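336aa long hypothetical dTDP-glucose 4,6-dehydratase (Pyrococcus horikoshii, PDB 2HUN) binds NAD in a Rossmann fold and probably acts as a dTDP-glucose 4,6-dehydratase, removing water from a nucleotide-linked sugar. Local coordinates at residues A[104-109]-A[122-127]; A[20-25]-A[222-227]. All blocks are in the same frame, centred on the assembly; numbering follows the deposited sequence.

Contact 1 of 2, residues A[104-109]-A[122-127]; sequences IGTYTL and FVHVST. With NAD (nicotinamide-adenine-dinucleotide), chain C.
In the Rossmann fold of this chain, helix 96-116 packs on strand 121-127, and Thr-106 and Leu-109 of the helix meet His-124 and Phe-122 of the strand. Leu-109 brings one methyl to the phenyl ring: its CD2 lies 3.3 Å from CE1 of Phe-122. The two side chains approach at a slant. Thr-106 and His-124 cross at about a right angle. CG2 of Thr-106 is 3.5 Å from CE1 of His-124, and OG1 of Thr-106 comes just as close to that carbon. CG of His-124 is anti to the backbone N (chi1 -180°), which carries the imidazole out to the helix. The hydrogen bonds of the polar ends go elsewhere. OG1 of Thr-106 bonds to the carbonyl of Asn-102 and to His-81, and NE2 of His-124 bonds to Ser-158 of helix 150-168. Further along, the strand reaches the cofactor. O of Ser-126 is 3.3 Å from C6N of NAD, and CB of Thr-127 is 3.6 Å from the same ring atom. Val-125 CG1 stands 3.6 Å from the ribose oxygen O4D of NAD. A helix packed on a parallel strand whose C-terminal end lines the nicotinamide site is typical of the NAD-binding Rossmann fold.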
ATOM      1  N   ILE A 104      -1.021 -10.822   1.137  1.00 22.61           N
ATOM      2  CA  ILE A 104      -0.189 -11.954   1.546  1.00 23.79           C
ATOM      3  C   ILE A 104       0.354 -12.694   0.325  1.00 23.59           C
ATOM      4  O   ILE A 104       1.514 -13.086   0.290  1.00 26.14           O
ATOM      5  CB  ILE A 104      -0.974 -12.956   2.433  1.00 24.81           C
ATOM      6  CG1 ILE A 104      -1.549 -12.238   3.654  1.00 26.50           C
ATOM      7  CG2 ILE A 104      -0.052 -14.088   2.889  1.00 25.90           C
ATOM      8  CD1 ILE A 104      -0.521 -11.541   4.506  1.00 29.88           C
ATOM      9  N   GLY A 105      -0.490 -12.870  -0.681  1.00 23.91           N
ATOM     10  CA  GLY A 105      -0.061 -13.558  -1.881  1.00 24.19           C
ATOM     11  C   GLY A 105       1.106 -12.868  -2.565  1.00 25.61           C
ATOM     12  O   GLY A 105       2.058 -13.526  -2.990  1.00 24.72           O
ATOM     13  N   THR A 106       1.043 -11.544  -2.679  1.00 22.60           N
ATOM     14  CA  THR A 106       2.126 -10.824  -3.332  1.00 23.61           C
ATOM     15  C   THR A 106       3.387 -10.872  -2.468  1.00 23.59           C
ATOM     16  O   THR A 106       4.493 -11.034  -2.980  1.00 25.09           O
ATOM     17  CB  THR A 106       1.722  -9.374  -3.624  1.00 21.89           C
ATOM     18  OG1 THR A 106       0.576  -9.376  -4.486  1.00 20.59           O
ATOM     19  CG2 THR A 106       2.864  -8.626  -4.306  1.00 19.90           C
ATOM     20  N   TYR A 107       3.204 -10.740  -1.161  1.00 25.68           N
ATOM     21  CA  TYR A 107       4.304 -10.809  -0.197  1.00 27.87           C
ATOM     22  C   TYR A 107       5.044 -12.140  -0.358  1.00 28.32           C
ATOM     23  O   TYR A 107       6.273 -12.177  -0.438  1.00 29.28           O
ATOM     24  CB  TYR A 107       3.748 -10.719   1.228  1.00 27.23           C
ATOM     25  CG  TYR A 107       4.722 -11.129   2.320  1.00 27.91           C
ATOM     26  CD1 TYR A 107       5.736 -10.266   2.746  1.00 27.56           C
ATOM     27  CD2 TYR A 107       4.626 -12.382   2.926  1.00 28.08           C
ATOM     28  CE1 TYR A 107       6.631 -10.643   3.754  1.00 27.58           C
ATOM     29  CE2 TYR A 107       5.517 -12.772   3.933  1.00 28.39           C
ATOM     30  CZ  TYR A 107       6.513 -11.897   4.342  1.00 29.21           C
ATOM     31  OH  TYR A 107       7.385 -12.267   5.346  1.00 30.42           O
ATOM     32  N   THR A 108       4.280 -13.228  -0.398  1.00 28.22           N
ATOM     33  CA  THR A 108       4.841 -14.569  -0.531  1.00 27.09           C
ATOM     34  C   THR A 108       5.642 -14.726  -1.822  1.00 27.55           C
ATOM     35  O   THR A 108       6.708 -15.338  -1.833  1.00 27.30           O
ATOM     36  CB  THR A 108       3.730 -15.639  -0.503  1.00 26.80           C
ATOM     37  OG1 THR A 108       2.908 -15.443   0.655  1.00 25.27           O
ATOM     38  CG2 THR A 108       4.341 -17.038  -0.445  1.00 28.16           C
ATOM     39  N   LEU A 109       5.118 -14.172  -2.909  1.00 27.78           N
ATOM     40  CA  LEU A 109       5.795 -14.238  -4.192  1.00 28.48           C
ATOM     41  C   LEU A 109       7.105 -13.454  -4.102  1.00 26.93           C
ATOM     42  O   LEU A 109       8.143 -13.915  -4.579  1.00 27.77           O
ATOM     43  CB  LEU A 109       4.903 -13.647  -5.287  1.00 30.83           C
ATOM     44  CG  LEU A 109       5.261 -14.019  -6.724  1.00 33.16           C
ATOM     45  CD1 LEU A 109       5.042 -15.517  -6.915  1.00 33.74           C
ATOM     46  CD2 LEU A 109       4.398 -13.228  -7.700  1.00 35.30           C
ATOM     47  N   PHE A 122      10.381  -9.863 -12.769  1.00 27.60           N
ATOM     48  CA  PHE A 122       9.046  -9.851 -12.178  1.00 27.49           C
ATOM     49  C   PHE A 122       8.155  -8.678 -12.595  1.00 26.90           C
ATOM     50  O   PHE A 122       8.561  -7.524 -12.513  1.00 27.12           O
ATOM     51  CB  PHE A 122       9.205  -9.866 -10.654  1.00 25.85           C
ATOM     52  CG  PHE A 122       7.917  -9.761  -9.891  1.00 26.66           C
ATOM     53  CD1 PHE A 122       6.913 -10.715 -10.034  1.00 27.33           C
ATOM     54  CD2 PHE A 122       7.738  -8.739  -8.974  1.00 24.09           C
ATOM     55  CE1 PHE A 122       5.749 -10.646  -9.261  1.00 27.79           C
ATOM     56  CE2 PHE A 122       6.590  -8.660  -8.202  1.00 26.85           C
ATOM     57  CZ  PHE A 122       5.590  -9.616  -8.342  1.00 27.90           C
ATOM     58  N   VAL A 123       6.946  -8.988 -13.052  1.00 25.21           N
ATOM     59  CA  VAL A 123       5.984  -7.963 -13.436  1.00 23.74           C
ATOM     60  C   VAL A 123       4.749  -8.130 -12.554  1.00 23.41           C
ATOM     61  O   VAL A 123       4.095  -9.168 -12.582  1.00 25.25           O
ATOM     62  CB  VAL A 123       5.559  -8.082 -14.913  1.00 23.66           C
ATOM     63  CG1 VAL A 123       4.389  -7.142 -15.186  1.00 22.86           C
ATOM     64  CG2 VAL A 123       6.734  -7.735 -15.828  1.00 22.44           C
ATOM     65  N   HIS A 124       4.456  -7.100 -11.766  1.00 21.56           N
ATOM     66  CA  HIS A 124       3.308  -7.079 -10.856  1.00 21.48           C
ATOM     67  C   HIS A 124       2.172  -6.336 -11.557  1.00 23.71           C
ATOM     68  O   HIS A 124       2.306  -5.144 -11.873  1.00 24.56           O
ATOM     69  CB  HIS A 124       3.701  -6.340  -9.568  1.00 21.04           C
ATOM     70  CG  HIS A 124       2.613  -6.254  -8.545  1.00 21.78           C
ATOM     71  ND1 HIS A 124       2.178  -7.344  -7.824  1.00 23.03           N
ATOM     72  CD2 HIS A 124       1.906  -5.195  -8.086  1.00 19.79           C
ATOM     73  CE1 HIS A 124       1.255  -6.960  -6.961  1.00 22.74           C
ATOM     74  NE2 HIS A 124       1.072  -5.659  -7.100  1.00 19.92           N
ATOM     75  N   VAL A 125       1.066  -7.040 -11.806  1.00 23.02           N
ATOM     76  CA  VAL A 125      -0.096  -6.449 -12.470  1.00 22.27           C
ATOM     77  C   VAL A 125      -1.054  -5.824 -11.441  1.00 24.19           C
ATOM     78  O   VAL A 125      -1.494  -6.478 -10.488  1.00 20.58           O
ATOM     79  CB  VAL A 125      -0.856  -7.505 -13.317  1.00 21.97           C
ATOM     80  CG1 VAL A 125      -2.008  -6.839 -14.079  1.00 21.61           C
ATOM     81  CG2 VAL A 125       0.101  -8.154 -14.306  1.00 21.83           C
ATOM     82  N   SER A 126      -1.378  -4.550 -11.642  1.00 22.10           N
ATOM     83  CA  SER A 126      -2.253  -3.848 -10.716  1.00 25.90           C
ATOM     84  C   SER A 126      -3.371  -3.100 -11.451  1.00 26.36           C
ATOM     85  O   SER A 126      -3.539  -3.260 -12.667  1.00 27.93           O
ATOM     86  CB  SER A 126      -1.416  -2.892  -9.853  1.00 25.10           C
ATOM     87  OG  SER A 126      -2.146  -2.405  -8.742  1.00 26.64           O
ATOM     88  N   THR A 127      -4.104  -2.259 -10.721  1.00 26.29           N
ATOM     89  CA  THR A 127      -5.254  -1.547 -11.282  1.00 25.77           C
ATOM     90  C   THR A 127      -5.302  -0.025 -11.182  1.00 24.77           C
ATOM     91  O   THR A 127      -4.709   0.582 -10.287  1.00 24.62           O
ATOM     92  CB  THR A 127      -6.550  -2.076 -10.639  1.00 24.31           C
ATOM     93  OG1 THR A 127      -7.667  -1.300 -11.084  1.00 25.93           O
ATOM     94  CG2 THR A 127      -6.457  -1.988  -9.138  1.00 24.35           C
TER
HETATM   95  PA  NAD C 801     -10.116 -12.873 -12.833  1.00 29.81           P
HETATM   96  O1A NAD C 801     -10.966 -12.743 -11.639  1.00 30.66           O
HETATM   97  O2A NAD C 801     -10.736 -13.228 -14.141  1.00 28.28           O
HETATM   98  O5B NAD C 801      -9.018 -13.997 -12.511  1.00 29.61           O
HETATM   99  C5B NAD C 801      -8.157 -13.959 -11.363  1.00 25.98           C
HETATM  100  C4B NAD C 801      -7.400 -15.292 -11.423  1.00 25.67           C
HETATM  101  O4B NAD C 801      -6.446 -15.374 -10.346  1.00 26.08           O
HETATM  102  C3B NAD C 801      -8.369 -16.497 -11.259  1.00 23.84           C
HETATM  103  O3B NAD C 801      -8.076 -17.510 -12.236  1.00 25.94           O
HETATM  104  C2B NAD C 801      -8.154 -16.919  -9.794  1.00 26.35           C
HETATM  105  O2B NAD C 801      -8.436 -18.282  -9.476  1.00 24.19           O
HETATM  106  C1B NAD C 801      -6.690 -16.540  -9.566  1.00 26.08           C
HETATM  107  N9A NAD C 801      -6.352 -16.249  -8.156  1.00 26.35           N
HETATM  108  C8A NAD C 801      -6.944 -15.378  -7.317  1.00 29.07           C
HETATM  109  N7A NAD C 801      -6.332 -15.421  -6.134  1.00 27.53           N
HETATM  110  C5A NAD C 801      -5.349 -16.313  -6.200  1.00 25.53           C
HETATM  111  C6A NAD C 801      -4.370 -16.798  -5.289  1.00 26.02           C
HETATM  112  N6A NAD C 801      -4.270 -16.376  -4.036  1.00 25.53           N
HETATM  113  N1A NAD C 801      -3.475 -17.784  -5.767  1.00 25.38           N
HETATM  114  C2A NAD C 801      -3.568 -18.251  -7.087  1.00 25.20           C
HETATM  115  N3A NAD C 801      -4.492 -17.795  -7.944  1.00 26.48           N
HETATM  116  C4A NAD C 801      -5.357 -16.846  -7.501  1.00 25.68           C
HETATM  117  O3  NAD C 801      -9.534 -11.410 -13.045  1.00 28.75           O
HETATM  118  PN  NAD C 801      -8.611 -10.685 -14.108  1.00 27.11           P
HETATM  119  O1N NAD C 801      -9.504  -9.597 -14.601  1.00 26.85           O
HETATM  120  O2N NAD C 801      -8.126 -11.612 -15.151  1.00 24.88           O
HETATM  121  O5D NAD C 801      -7.465  -9.956 -13.230  1.00 28.72           O
HETATM  122  C5D NAD C 801      -6.062 -10.164 -13.411  1.00 26.52           C
HETATM  123  C4D NAD C 801      -5.292  -9.005 -12.728  1.00 27.11           C
HETATM  124  O4D NAD C 801      -5.461  -7.779 -13.460  1.00 24.92           O
HETATM  125  C3D NAD C 801      -5.751  -8.761 -11.285  1.00 26.37           C
HETATM  126  O3D NAD C 801      -4.574  -8.552 -10.460  1.00 26.82           O
HETATM  127  C2D NAD C 801      -6.621  -7.478 -11.395  1.00 25.82           C
HETATM  128  O2D NAD C 801      -6.567  -6.742 -10.169  1.00 27.39           O
HETATM  129  C1D NAD C 801      -5.972  -6.767 -12.571  1.00 26.83           C
HETATM  130  N1N NAD C 801      -6.866  -5.871 -13.333  1.00 27.36           N
HETATM  131  C2N NAD C 801      -7.967  -6.361 -14.113  1.00 27.12           C
HETATM  132  C3N NAD C 801      -8.762  -5.442 -14.818  1.00 28.60           C
HETATM  133  C7N NAD C 801      -9.956  -5.899 -15.687  1.00 28.92           C
HETATM  134  O7N NAD C 801     -10.508  -5.071 -16.423  1.00 28.14           O
HETATM  135  N7N NAD C 801     -10.352  -7.165 -15.642  1.00 24.58           N
HETATM  136  C4N NAD C 801      -8.477  -4.054 -14.753  1.00 27.77           C
HETATM  137  C5N NAD C 801      -7.392  -3.591 -13.979  1.00 28.23           C
HETATM  138  C6N NAD C 801      -6.578  -4.486 -13.267  1.00 27.58           C

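Contact 2 of 2, residues A[20-25]-A[222-227]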
ATOM      1  N   ILE A  20      -1.382 -15.876 -21.657  1.00 25.40           N
ATOM      2  CA  ILE A  20      -0.772 -17.166 -21.951  1.00 26.52           C
ATOM      3  C   ILE A  20      -0.931 -17.595 -23.416  1.00 26.95           C
ATOM      4  O   ILE A  20       0.036 -18.013 -24.043  1.00 29.28           O
ATOM      5  CB  ILE A  20      -1.339 -18.266 -21.025  1.00 26.24           C
ATOM      6  CG1 ILE A  20      -0.901 -17.980 -19.584  1.00 21.99           C
ATOM      7  CG2 ILE A  20      -0.872 -19.647 -21.499  1.00 23.27           C
ATOM      8  CD1 ILE A  20      -1.446 -18.945 -18.533  1.00 22.83           C
ATOM      9  N   ARG A  21      -2.138 -17.488 -23.963  1.00 27.70           N
ATOM     10  CA  ARG A  21      -2.359 -17.872 -25.358  1.00 29.58           C
ATOM     11  C   ARG A  21      -1.488 -17.005 -26.276  1.00 30.87           C
ATOM     12  O   ARG A  21      -0.826 -17.502 -27.194  1.00 29.38           O
ATOM     13  CB  ARG A  21      -3.839 -17.702 -25.730  1.00 31.39           C
ATOM     14  CG  ARG A  21      -4.216 -18.310 -27.084  1.00 36.46           C
ATOM     15  CD  ARG A  21      -5.731 -18.309 -27.288  1.00 39.02           C
ATOM     16  NE  ARG A  21      -6.441 -19.022 -26.223  1.00 38.82           N
ATOM     17  CZ  ARG A  21      -6.658 -20.338 -26.209  1.00 41.99           C
ATOM     18  NH1 ARG A  21      -6.224 -21.103 -27.203  1.00 41.87           N
ATOM     19  NH2 ARG A  21      -7.312 -20.894 -25.194  1.00 41.06           N
ATOM     20  N   TYR A  22      -1.494 -15.702 -26.016  1.00 29.43           N
ATOM     21  CA  TYR A  22      -0.703 -14.758 -26.799  1.00 30.20           C
ATOM     22  C   TYR A  22       0.789 -15.106 -26.721  1.00 30.21           C
ATOM     23  O   TYR A  22       1.469 -15.245 -27.738  1.00 29.69           O
ATOM     24  CB  TYR A  22      -0.925 -13.341 -26.264  1.00 28.52           C
ATOM     25  CG  TYR A  22      -0.075 -12.288 -26.927  1.00 29.34           C
ATOM     26  CD1 TYR A  22      -0.507 -11.646 -28.085  1.00 27.90           C
ATOM     27  CD2 TYR A  22       1.165 -11.925 -26.390  1.00 28.63           C
ATOM     28  CE1 TYR A  22       0.276 -10.659 -28.695  1.00 29.04           C
ATOM     29  CE2 TYR A  22       1.953 -10.945 -26.990  1.00 28.36           C
ATOM     30  CZ  TYR A  22       1.502 -10.318 -28.140  1.00 29.25           C
ATOM     31  OH  TYR A  22       2.273  -9.351 -28.739  1.00 32.90           O
ATOM     32  N   ILE A  23       1.296 -15.241 -25.503  1.00 31.94           N
ATOM     33  CA  ILE A  23       2.703 -15.557 -25.294  1.00 34.33           C
ATOM     34  C   ILE A  23       3.174 -16.827 -26.002  1.00 35.08           C
ATOM     35  O   ILE A  23       4.195 -16.812 -26.691  1.00 36.34           O
ATOM     36  CB  ILE A  23       3.017 -15.654 -23.780  1.00 35.06           C
ATOM     37  CG1 ILE A  23       3.294 -14.251 -23.231  1.00 36.92           C
ATOM     38  CG2 ILE A  23       4.178 -16.604 -23.527  1.00 37.42           C
ATOM     39  CD1 ILE A  23       4.299 -13.444 -24.054  1.00 35.04           C
ATOM     40  N   LEU A  24       2.440 -17.924 -25.835  1.00 35.25           N
ATOM     41  CA  LEU A  24       2.821 -19.181 -26.473  1.00 35.85           C
ATOM     42  C   LEU A  24       2.703 -19.099 -27.989  1.00 36.86           C
ATOM     43  O   LEU A  24       3.424 -19.781 -28.715  1.00 37.73           O
ATOM     44  CB  LEU A  24       1.962 -20.334 -25.943  1.00 33.35           C
ATOM     45  CG  LEU A  24       2.201 -20.688 -24.474  1.00 33.65           C
ATOM     46  CD1 LEU A  24       1.239 -21.780 -24.032  1.00 33.43           C
ATOM     47  CD2 LEU A  24       3.643 -21.135 -24.293  1.00 32.92           C
ATOM     48  N   GLU A  25       1.803 -18.254 -28.469  1.00 37.75           N
ATOM     49  CA  GLU A  25       1.615 -18.106 -29.900  1.00 40.23           C
ATOM     50  C   GLU A  25       2.729 -17.283 -30.533  1.00 40.18           C
ATOM     51  O   GLU A  25       3.215 -17.617 -31.609  1.00 39.96           O
ATOM     52  CB  GLU A  25       0.262 -17.459 -30.180  1.00 42.22           C
ATOM     53  CG  GLU A  25      -0.126 -17.440 -31.640  1.00 46.98           C
ATOM     54  CD  GLU A  25      -1.593 -17.120 -31.835  1.00 50.03           C
ATOM     55  OE1 GLU A  25      -2.437 -17.793 -31.198  1.00 51.77           O
ATOM     56  OE2 GLU A  25      -1.903 -16.200 -32.623  1.00 52.07           O
ATOM     57  N   ASP A 222      -4.313  -5.710 -26.201  1.00 27.48           N
ATOM     58  CA  ASP A 222      -3.453  -4.532 -26.104  1.00 26.79           C
ATOM     59  C   ASP A 222      -2.824  -4.459 -24.715  1.00 25.66           C
ATOM     60  O   ASP A 222      -1.684  -4.023 -24.566  1.00 24.34           O
ATOM     61  CB  ASP A 222      -4.244  -3.248 -26.377  1.00 26.57           C
ATOM     62  CG  ASP A 222      -4.237  -2.861 -27.841  1.00 26.12           C
ATOM     63  OD1 ASP A 222      -3.216  -3.110 -28.519  1.00 24.91           O
ATOM     64  OD2 ASP A 222      -5.244  -2.291 -28.311  1.00 27.09           O
ATOM     65  N   HIS A 223      -3.578  -4.865 -23.697  1.00 24.11           N
ATOM     66  CA  HIS A 223      -3.054  -4.878 -22.339  1.00 24.02           C
ATOM     67  C   HIS A 223      -1.931  -5.918 -22.352  1.00 24.02           C
ATOM     68  O   HIS A 223      -0.827  -5.671 -21.866  1.00 24.18           O
ATOM     69  CB  HIS A 223      -4.143  -5.290 -21.337  1.00 22.79           C
ATOM     70  CG  HIS A 223      -3.666  -5.376 -19.914  1.00 23.11           C
ATOM     71  ND1 HIS A 223      -4.295  -6.157 -18.965  1.00 20.98           N
ATOM     72  CD2 HIS A 223      -2.634  -4.769 -19.276  1.00 20.03           C
ATOM     73  CE1 HIS A 223      -3.669  -6.031 -17.807  1.00 23.30           C
ATOM     74  NE2 HIS A 223      -2.657  -5.194 -17.970  1.00 19.90           N
ATOM     75  N   VAL A 224      -2.225  -7.075 -22.933  1.00 24.85           N
ATOM     76  CA  VAL A 224      -1.269  -8.176 -23.037  1.00 23.84           C
ATOM     77  C   VAL A 224       0.025  -7.734 -23.716  1.00 24.50           C
ATOM     78  O   VAL A 224       1.117  -8.055 -23.250  1.00 24.18           O
ATOM     79  CB  VAL A 224      -1.888  -9.368 -23.817  1.00 26.37           C
ATOM     80  CG1 VAL A 224      -0.798 -10.295 -24.315  1.00 26.41           C
ATOM     81  CG2 VAL A 224      -2.837 -10.146 -22.904  1.00 26.79           C
ATOM     82  N   ARG A 225      -0.102  -6.992 -24.813  1.00 23.90           N
ATOM     83  CA  ARG A 225       1.065  -6.509 -25.542  1.00 23.57           C
ATOM     84  C   ARG A 225       1.890  -5.577 -24.664  1.00 25.14           C
ATOM     85  O   ARG A 225       3.129  -5.609 -24.699  1.00 25.30           O
ATOM     86  CB  ARG A 225       0.631  -5.798 -26.830  1.00 26.16           C
ATOM     87  CG  ARG A 225       0.154  -6.764 -27.922  1.00 26.17           C
ATOM     88  CD  ARG A 225      -0.527  -6.044 -29.085  1.00 27.56           C
ATOM     89  NE  ARG A 225      -1.028  -6.977 -30.097  1.00 27.55           N
ATOM     90  CZ  ARG A 225      -0.269  -7.592 -31.004  1.00 31.84           C
ATOM     91  NH1 ARG A 225       1.041  -7.375 -31.040  1.00 31.94           N
ATOM     92  NH2 ARG A 225      -0.816  -8.439 -31.869  1.00 31.85           N
ATOM     93  N   ALA A 226       1.201  -4.752 -23.874  1.00 23.01           N
ATOM     94  CA  ALA A 226       1.871  -3.832 -22.966  1.00 21.10           C
ATOM     95  C   ALA A 226       2.642  -4.617 -21.901  1.00 21.25           C
ATOM     96  O   ALA A 226       3.795  -4.310 -21.618  1.00 22.06           O
ATOM     97  CB  ALA A 226       0.849  -2.909 -22.298  1.00 18.95           C
ATOM     98  N   ILE A 227       2.006  -5.623 -21.305  1.00 19.86           N
ATOM     99  CA  ILE A 227       2.671  -6.432 -20.287  1.00 19.92           C
ATOM    100  C   ILE A 227       3.935  -7.069 -20.872  1.00 22.36           C
ATOM    101  O   ILE A 227       4.995  -7.068 -20.239  1.00 23.60           O
ATOM    102  CB  ILE A 227       1.735  -7.548 -19.749  1.00 18.98           C
ATOM    103  CG1 ILE A 227       0.555  -6.919 -18.998  1.00 21.61           C
ATOM    104  CG2 ILE A 227       2.520  -8.499 -18.838  1.00 18.70           C
ATOM    105  CD1 ILE A 227      -0.441  -7.915 -18.402  1.00 21.22           C
TER
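Tyr-22 of helix 14-26 reaches across to Val-224 and Arg-225 of helix 220-233. Its CB starts the contact, 3.6 Å from CG1 of Val-224. With chi1 at 176° the ring stands opposite its own backbone N and extends to helix 220-233. The same valine methyl sits over one ring face, with CG1 of Val-224 3.3 Å from CD2 of Tyr-22. Both helices belong to the Rossmann domain: helix 14-26 follows the glycine-rich turn after the first strand, and Val-224 also packs on Phe-19 one turn earlier in that helix. Beyond the valine, the ring meets arginine. CE1 of Tyr-22 lies 3.9 Å above the centre of the guanidinium of Arg-225, with the two planes 76° apart. At the tip, OH of Tyr-22 is 3.4 Å from CG of Arg-225. It is also 3.3 Å from NH1 of Arg-225, but the angle is too poor for a hydrogen bond. The hydroxyl bonds instead to Glu-228, and NH2 of Arg-225 forms a salt bridge with Glu-221. With an alanine here, Glu-228 is likely to lose its hydroxyl partner and Val-224 CG1 the ring face it packs on. Arg-225 runs extended from CG to NE, which carries its guanidinium past the phenol and sets one guanidinium face against OH of Tyr-22.

In the fold
Both contacts are largely buried, but Arg-225 gives contact 2 a partly exposed edge. Contact 1 joins a helix to a central strand, whereas contact 2 joins two helices. They share no helix or strand. They meet all the same: Val-125 CG2 of strand 121-127 packs 4.1 Å from Ile-227 CD1 of helix 220-233. Both set methyls against rings, obliquely in contact 1 and over a ring face in contact 2. Only contact 2 adds a charged group, a guanidinium, with carboxylate partners from outside the two segments. The strand of contact 1 carries on to the nicotinamide end of NAD, while the side chain of Val-224 stays about 9 Å from NAD. Contact 2 joins far more distant parts of the chain.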